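PDB 1Y7U: acyl-CoA hydrolase, which probably hydrolyses the thioester bond of long-chain fatty acyl-CoA molecules, and binds coenzyme A and calcium. Local coordinates for residues L43-M46 with D47-A50; S104-L107 with I108-E111; S147-I150 with A151-R154. All coordinates share one frame; numbering follows the deposited sequence.

Interaction 1 of 3, residues L43-M46 with D47-A50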
loop_
_atom_site.group_PDB
_atom_site.type_symbol
_atom_site.label_atom_id
_atom_site.label_comp_id
_atom_site.label_asym_id
_atom_site.label_seq_id
_atom_site.Cartn_x
_atom_site.Cartn_y
_atom_site.Cartn_z
ATOM N N LEU A 43 -3.299 -7.888 -14.436
ATOM C CA LEU A 43 -2.008 -8.080 -15.082
ATOM C C LEU A 43 -0.886 -8.116 -14.048
ATOM O O LEU A 43 -0.031 -9.000 -14.082
ATOM C CB LEU A 43 -1.757 -6.965 -16.093
ATOM C CG LEU A 43 -2.771 -6.907 -17.240
ATOM C CD1 LEU A 43 -2.579 -5.644 -18.059
ATOM C CD2 LEU A 43 -2.620 -8.143 -18.097
ATOM N N SER A 44 -0.881 -7.168 -13.116
ATOM C CA SER A 44 0.164 -7.153 -12.101
ATOM C C SER A 44 0.190 -8.504 -11.389
ATOM O O SER A 44 1.251 -9.097 -11.165
ATOM C CB SER A 44 -0.088 -6.047 -11.083
ATOM O OG SER A 44 0.957 -6.000 -10.126
ATOM N N GLU A 45 -0.992 -8.998 -11.052
ATOM C CA GLU A 45 -1.097 -10.259 -10.350
ATOM C C GLU A 45 -0.702 -11.469 -11.184
ATOM O O GLU A 45 -0.101 -12.404 -10.663
ATOM C CB GLU A 45 -2.513 -10.442 -9.824
ATOM C CG GLU A 45 -2.533 -10.938 -8.409
ATOM C CD GLU A 45 -2.039 -9.897 -7.437
ATOM O OE1 GLU A 45 -2.838 -9.017 -7.061
ATOM O OE2 GLU A 45 -0.850 -9.950 -7.058
HETATM N N MSE A 46 -1.048 -11.473 -12.469
HETATM C CA MSE A 46 -0.696 -12.603 -13.321
HETATM C C MSE A 46 0.816 -12.748 -13.361
HETATM O O MSE A 46 1.357 -13.840 -13.167
HETATM C CB MSE A 46 -1.213 -12.397 -14.737
HETATM C CG MSE A 46 -2.711 -12.327 -14.847
HETATM SE SE MSE A 46 -3.239 -12.116 -16.685
HETATM C CE MSE A 46 -4.305 -13.710 -16.876
ATOM N N ASP A 47 1.492 -11.632 -13.613
ATOM C CA ASP A 47 2.946 -11.606 -13.680
ATOM C C ASP A 47 3.562 -12.054 -12.353
ATOM O O ASP A 47 4.517 -12.830 -12.328
ATOM C CB ASP A 47 3.420 -10.186 -14.030
ATOM C CG ASP A 47 4.934 -10.037 -13.986
ATOM O OD1 ASP A 47 5.624 -10.685 -14.799
ATOM O OD2 ASP A 47 5.440 -9.267 -13.137
HETATM N N MSE A 48 2.994 -11.577 -11.254
HETATM C CA MSE A 48 3.505 -11.893 -9.931
HETATM C C MSE A 48 3.512 -13.375 -9.641
HETATM O O MSE A 48 4.547 -13.968 -9.332
HETATM C CB MSE A 48 2.672 -11.179 -8.869
HETATM C CG MSE A 48 3.155 -11.400 -7.444
HETATM SE SE MSE A 48 4.978 -10.804 -7.134
HETATM C CE MSE A 48 5.802 -12.532 -7.046
ATOM N N VAL A 49 2.338 -13.969 -9.742
ATOM C CA VAL A 49 2.166 -15.374 -9.474
ATOM C C VAL A 49 2.993 -16.212 -10.465
ATOM O O VAL A 49 3.480 -17.293 -10.135
ATOM C CB VAL A 49 0.660 -15.697 -9.535
ATOM C CG1 VAL A 49 0.290 -16.290 -10.876
ATOM C CG2 VAL A 49 0.279 -16.582 -8.378
ATOM N N ALA A 50 3.172 -15.691 -11.673
ATOM C CA ALA A 50 3.947 -16.373 -12.705
ATOM C C ALA A 50 5.453 -16.295 -12.443
ATOM O O ALA A 50 6.196 -17.225 -12.751
ATOM C CB ALA A 50 3.637 -15.768 -14.044
HETATM O O HOH W 1 3.775 -8.316 -10.802
#
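Asp47 N donates to Leu43 O at 3.1 Å, and the next three amides each reach back four residues in the same way, so residues 43-50 form two unbroken turns of alpha helix. The first of these bonds is almost straight, with 179° at the hydrogen; those of Met48 N to Ser44 O and Ala50 N to Met46 O are more bent. Ser44 O has a second partner: a water donates to it at 2.7 Å and also to Asp47 OD2 at 3.0 Å, tying the carboxylate to the backbone one turn earlier. Asp47 CG stands anti to its own N (chi1 174°), which carries the carboxylate away from the helix. On another side of the helix, Glu45 bends at chi2 and its OE2 passes Met48 CB at 4.1 Å, a loose contact; the main grip on this carboxylate is a salt bridge with Lys22. Val49 lies against the carbonyls of the preceding turn, with CG1 3.5 Å from Met46 O. Toward the sheet, the selenomethionine Met46 reaches Met67, Val100, Val102 and Ala116, Ala50 packs on Val98, Val100 and Phe122, and the Asp47 side chain comes within about 3 Å of that of Thr64, a coenzyme A-binding residue. The second subunit covers another side, where Asp47 OD2 takes a weak hydrogen bond from its Gly40 N, the selenomethionine Met48 meets its Phe38 and the two copies of Ser44 touch. Such a central helix, wrapped by a curved antiparallel sheet, is the hallmark of the hotdog fold.

Interaction 2 of 3, residues S104-L107 with I108-E111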
loop_
_atom_site.group_PDB
_atom_site.type_symbol
_atom_site.label_atom_id
_atom_site.label_comp_id
_atom_site.label_asym_id
_atom_site.label_seq_id
_atom_site.Cartn_x
_atom_site.Cartn_y
_atom_site.Cartn_z
ATOM N N SER A 104 -12.812 -15.887 -11.516
ATOM C CA SER A 104 -13.587 -15.119 -10.557
ATOM C C SER A 104 -14.684 -16.029 -10.016
ATOM O O SER A 104 -15.193 -16.895 -10.724
ATOM C CB SER A 104 -14.194 -13.875 -11.214
ATOM O OG SER A 104 -15.055 -14.216 -12.283
ATOM N N GLU A 105 -15.044 -15.842 -8.755
ATOM C CA GLU A 105 -16.058 -16.677 -8.144
ATOM C C GLU A 105 -17.031 -15.860 -7.314
ATOM O O GLU A 105 -16.614 -15.084 -6.447
ATOM C CB GLU A 105 -15.376 -17.713 -7.268
ATOM C CG GLU A 105 -16.305 -18.520 -6.416
ATOM C CD GLU A 105 -15.544 -19.418 -5.480
ATOM O OE1 GLU A 105 -16.180 -20.063 -4.621
ATOM O OE2 GLU A 105 -14.300 -19.479 -5.605
ATOM N N TYR A 106 -18.327 -16.032 -7.582
ATOM C CA TYR A 106 -19.353 -15.308 -6.843
ATOM C C TYR A 106 -19.375 -15.804 -5.403
ATOM O O TYR A 106 -19.452 -17.007 -5.154
ATOM C CB TYR A 106 -20.724 -15.521 -7.462
ATOM C CG TYR A 106 -21.699 -14.460 -7.047
ATOM C CD1 TYR A 106 -21.675 -13.207 -7.643
ATOM C CD2 TYR A 106 -22.624 -14.689 -6.037
ATOM C CE1 TYR A 106 -22.547 -12.200 -7.247
ATOM C CE2 TYR A 106 -23.507 -13.690 -5.628
ATOM C CZ TYR A 106 -23.464 -12.446 -6.237
ATOM O OH TYR A 106 -24.334 -11.451 -5.845
ATOM N N LEU A 107 -19.320 -14.874 -4.458
ATOM C CA LEU A 107 -19.303 -15.215 -3.045
ATOM C C LEU A 107 -20.586 -15.875 -2.543
ATOM O O LEU A 107 -20.555 -16.646 -1.585
ATOM C CB LEU A 107 -18.992 -13.960 -2.226
ATOM C CG LEU A 107 -17.696 -13.249 -2.654
ATOM C CD1 LEU A 107 -17.536 -11.923 -1.916
ATOM C CD2 LEU A 107 -16.503 -14.162 -2.399
ATOM N N ILE A 108 -21.708 -15.590 -3.194
ATOM C CA ILE A 108 -22.989 -16.164 -2.781
ATOM C C ILE A 108 -23.423 -17.360 -3.626
ATOM O O ILE A 108 -24.030 -18.295 -3.107
ATOM C CB ILE A 108 -24.124 -15.103 -2.829
ATOM C CG1 ILE A 108 -23.900 -14.037 -1.752
ATOM C CG2 ILE A 108 -25.482 -15.773 -2.654
ATOM C CD1 ILE A 108 -24.857 -12.853 -1.863
ATOM N N SER A 109 -23.114 -17.320 -4.920
ATOM C CA SER A 109 -23.481 -18.381 -5.860
ATOM C C SER A 109 -22.493 -19.527 -5.883
ATOM O O SER A 109 -22.870 -20.693 -5.813
ATOM C CB SER A 109 -23.557 -17.837 -7.287
ATOM O OG SER A 109 -24.252 -16.613 -7.348
ATOM N N GLY A 110 -21.218 -19.181 -5.999
ATOM C CA GLY A 110 -20.187 -20.189 -6.103
ATOM C C GLY A 110 -19.860 -20.265 -7.585
ATOM O O GLY A 110 -18.876 -20.881 -7.989
ATOM N N GLU A 111 -20.700 -19.622 -8.394
ATOM C CA GLU A 111 -20.528 -19.584 -9.838
ATOM C C GLU A 111 -19.119 -19.116 -10.171
ATOM O O GLU A 111 -18.748 -17.979 -9.874
ATOM C CB GLU A 111 -21.514 -18.600 -10.475
ATOM C CG GLU A 111 -22.989 -18.872 -10.238
ATOM C CD GLU A 111 -23.443 -20.203 -10.797
ATOM O OE1 GLU A 111 -22.908 -20.625 -11.845
ATOM O OE2 GLU A 111 -24.347 -20.820 -10.195
#
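Tyr106 and Glu111 close the turn between strands 95-105 and 112-125: Tyr106 N donates to Glu111 O at 3.0 Å, and Tyr106 O accepts from Gly110 N at 2.9 Å. The tyrosine CG lies anti to its N (chi1 -160°), which lays the ring over one face of the turn, beside Ile108. These two side chains run side by side in the same direction. The ring is modelled too tightly against Ile108 and Ser109, main chain and side chains alike, for its exact position to be trusted, and the place of the Ser109 hydroxyl beside it is equally doubtful. Four residues, Leu107 to Gly110, make up this beta-hairpin loop: the first three have right-handed helical backbone angles, and Gly110 turns left-handed (phi 100°), a conformation that glycine adopts readily and that leads the chain back into the return strand. The Tyr106 O to Gly110 N bond spans an alpha-turn within it; it is bent, with 136° at the hydrogen, whereas the bond from Tyr106 N to Glu111 O is much straighter. Before the turn, Glu105 CA approaches Glu111 O at 3.5 Å in a CA-H...O contact. Its side chain is fully extended, CG passing Gly110 O at 3.8 Å, and this stretch carries the carboxylate to a salt bridge between OE2 and Arg56 NE of the third subunit, which ties the hairpin end to that copy. Backbone hydrogen bonds pair Ser104 with Arg113, Glu105 with Cys81 and Leu107 with Ser79, while the Ser104 side chain packs on Val76, a residue known to bind coenzyme A.

Interaction 3 of 3, residues S147-I150 with A151-R154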
loop_
_atom_site.group_PDB
_atom_site.type_symbol
_atom_site.label_atom_id
_atom_site.label_comp_id
_atom_site.label_asym_id
_atom_site.label_seq_id
_atom_site.Cartn_x
_atom_site.Cartn_y
_atom_site.Cartn_z
ATOM N N SER A 147 -2.240 -27.260 -23.407
ATOM C CA SER A 147 -1.713 -25.949 -23.114
ATOM C C SER A 147 -0.268 -25.866 -23.615
ATOM O O SER A 147 0.174 -24.811 -24.070
ATOM C CB SER A 147 -1.829 -25.647 -21.607
ATOM O OG SER A 147 -3.109 -25.101 -21.264
ATOM N N HIS A 148 0.460 -26.978 -23.578
ATOM C CA HIS A 148 1.842 -26.960 -24.058
ATOM C C HIS A 148 1.909 -26.802 -25.576
ATOM O O HIS A 148 2.831 -26.169 -26.106
ATOM C CB HIS A 148 2.595 -28.225 -23.639
ATOM C CG HIS A 148 3.994 -28.285 -24.168
ATOM N ND1 HIS A 148 4.339 -29.016 -25.285
ATOM C CD2 HIS A 148 5.123 -27.651 -23.775
ATOM C CE1 HIS A 148 5.618 -28.829 -25.556
ATOM N NE2 HIS A 148 6.117 -28.003 -24.654
ATOM N N ARG A 149 0.928 -27.375 -26.271
ATOM C CA ARG A 149 0.860 -27.284 -27.729
ATOM C C ARG A 149 0.648 -25.817 -28.083
ATOM O O ARG A 149 1.336 -25.255 -28.939
ATOM C CB ARG A 149 -0.316 -28.109 -28.248
ATOM C CG ARG A 149 -0.026 -28.964 -29.473
ATOM C CD ARG A 149 0.081 -28.170 -30.768
ATOM N NE ARG A 149 1.455 -28.109 -31.268
ATOM C CZ ARG A 149 1.803 -27.670 -32.477
ATOM N NH1 ARG A 149 0.883 -27.252 -33.334
ATOM N NH2 ARG A 149 3.084 -27.635 -32.830
ATOM N N ILE A 150 -0.314 -25.200 -27.413
ATOM C CA ILE A 150 -0.618 -23.799 -27.645
ATOM C C ILE A 150 0.591 -22.946 -27.315
ATOM O O ILE A 150 0.922 -22.013 -28.049
ATOM C CB ILE A 150 -1.814 -23.341 -26.789
ATOM C CG1 ILE A 150 -3.071 -24.091 -27.238
ATOM C CG2 ILE A 150 -1.996 -21.831 -26.902
ATOM C CD1 ILE A 150 -4.333 -23.717 -26.502
ATOM N N ALA A 151 1.259 -23.265 -26.213
ATOM C CA ALA A 151 2.440 -22.513 -25.812
ATOM C C ALA A 151 3.511 -22.620 -26.891
ATOM O O ALA A 151 4.236 -21.666 -27.149
ATOM C CB ALA A 151 2.968 -23.038 -24.499
ATOM N N VAL A 152 3.604 -23.788 -27.520
ATOM C CA VAL A 152 4.580 -24.017 -28.584
ATOM C C VAL A 152 4.351 -23.040 -29.739
ATOM O O VAL A 152 5.304 -22.463 -30.278
ATOM C CB VAL A 152 4.487 -25.475 -29.127
ATOM C CG1 VAL A 152 5.315 -25.623 -30.383
ATOM C CG2 VAL A 152 4.978 -26.460 -28.071
ATOM N N LEU A 153 3.086 -22.857 -30.108
ATOM C CA LEU A 153 2.729 -21.953 -31.196
ATOM C C LEU A 153 2.925 -20.492 -30.842
ATOM O O LEU A 153 3.291 -19.690 -31.694
ATOM C CB LEU A 153 1.283 -22.184 -31.630
ATOM C CG LEU A 153 1.081 -23.563 -32.257
ATOM C CD1 LEU A 153 -0.382 -23.880 -32.428
ATOM C CD2 LEU A 153 1.800 -23.587 -33.581
ATOM N N ARG A 154 2.685 -20.159 -29.579
ATOM C CA ARG A 154 2.838 -18.795 -29.092
ATOM C C ARG A 154 4.313 -18.421 -29.017
ATOM O O ARG A 154 4.681 -17.254 -29.159
ATOM C CB ARG A 154 2.217 -18.667 -27.697
ATOM C CG ARG A 154 0.701 -18.757 -27.673
ATOM C CD ARG A 154 0.069 -17.407 -27.959
ATOM N NE ARG A 154 0.558 -16.820 -29.198
ATOM C CZ ARG A 154 0.263 -15.591 -29.603
ATOM N NH1 ARG A 154 -0.521 -14.815 -28.867
ATOM N NH2 ARG A 154 0.756 -15.133 -30.744
#
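Val152 sets one methyl over a face of the His148 imidazole: CG2 lies 3.9 Å from the ring centroid, 27° off the normal, a CH-pi contact displaced toward the rim. Which ring atoms are nitrogens is uncertain, but the face is not. His148 CG stands anti to its N (chi1 177°), bringing the ring face under the valine one turn later. Arg149 folds back by bends at chi2 and chi3, so that Leu153 CG sits 3.8 Å above the plane of its guanidinium, offset toward the rim; NH1 meets Leu153 CD1 at 3.7 Å and NH2 passes Val152 CG1 at 3.9 Å. This exposed arginine also touches a crystal neighbour, which may influence its pose. Arg154 was modelled in two conformers; in the one described here its CG comes, tentatively, within 4.2 Å of Ile150 CG2. All of these pairs are three or four residues apart on helix 142-170, and the backbone bonds that set the spacing run from Ala151 N to Ser147 O (2.9 Å) through to Arg154 N to Ile150 O (3.0 Å). The long helix follows the hotdog strands in the chain and lies against strands 81-91 and 112-125: Ala151 packs on Ile89, Trp90 and Phe119, Val152 on Trp90, and Ile150 on Phe119. Ile150 also reaches Leu171 of the second subunit. The Arg154 guanidinium makes a salt bridge through NH1 to Asp68 and a cation-pi contact with Trp69, and the Arg154 side chain is about 7 Å from that of Arg158, which binds coenzyme A.

Interaction 1 is the buried one, about 6 Å from the centre of the chain, whereas interaction 2 lies at a hairpin end about 23 Å out and interaction 3, on a peripheral helix, is partly buried. Interactions 1 and 3 share regular helical bonding and both helices touch strands 81-91 and 112-125, but the first adds a water-linked carboxylate and the third relies on apolar groups over flat ones. Interaction 2 belongs to the turn joining strands 95-105 and 112-125, both of which helix 39-58 meets farther along. None of the three touches another; the centres of 104-111 and 147-154 are about 30 Å apart. Each borders a neighbouring subunit.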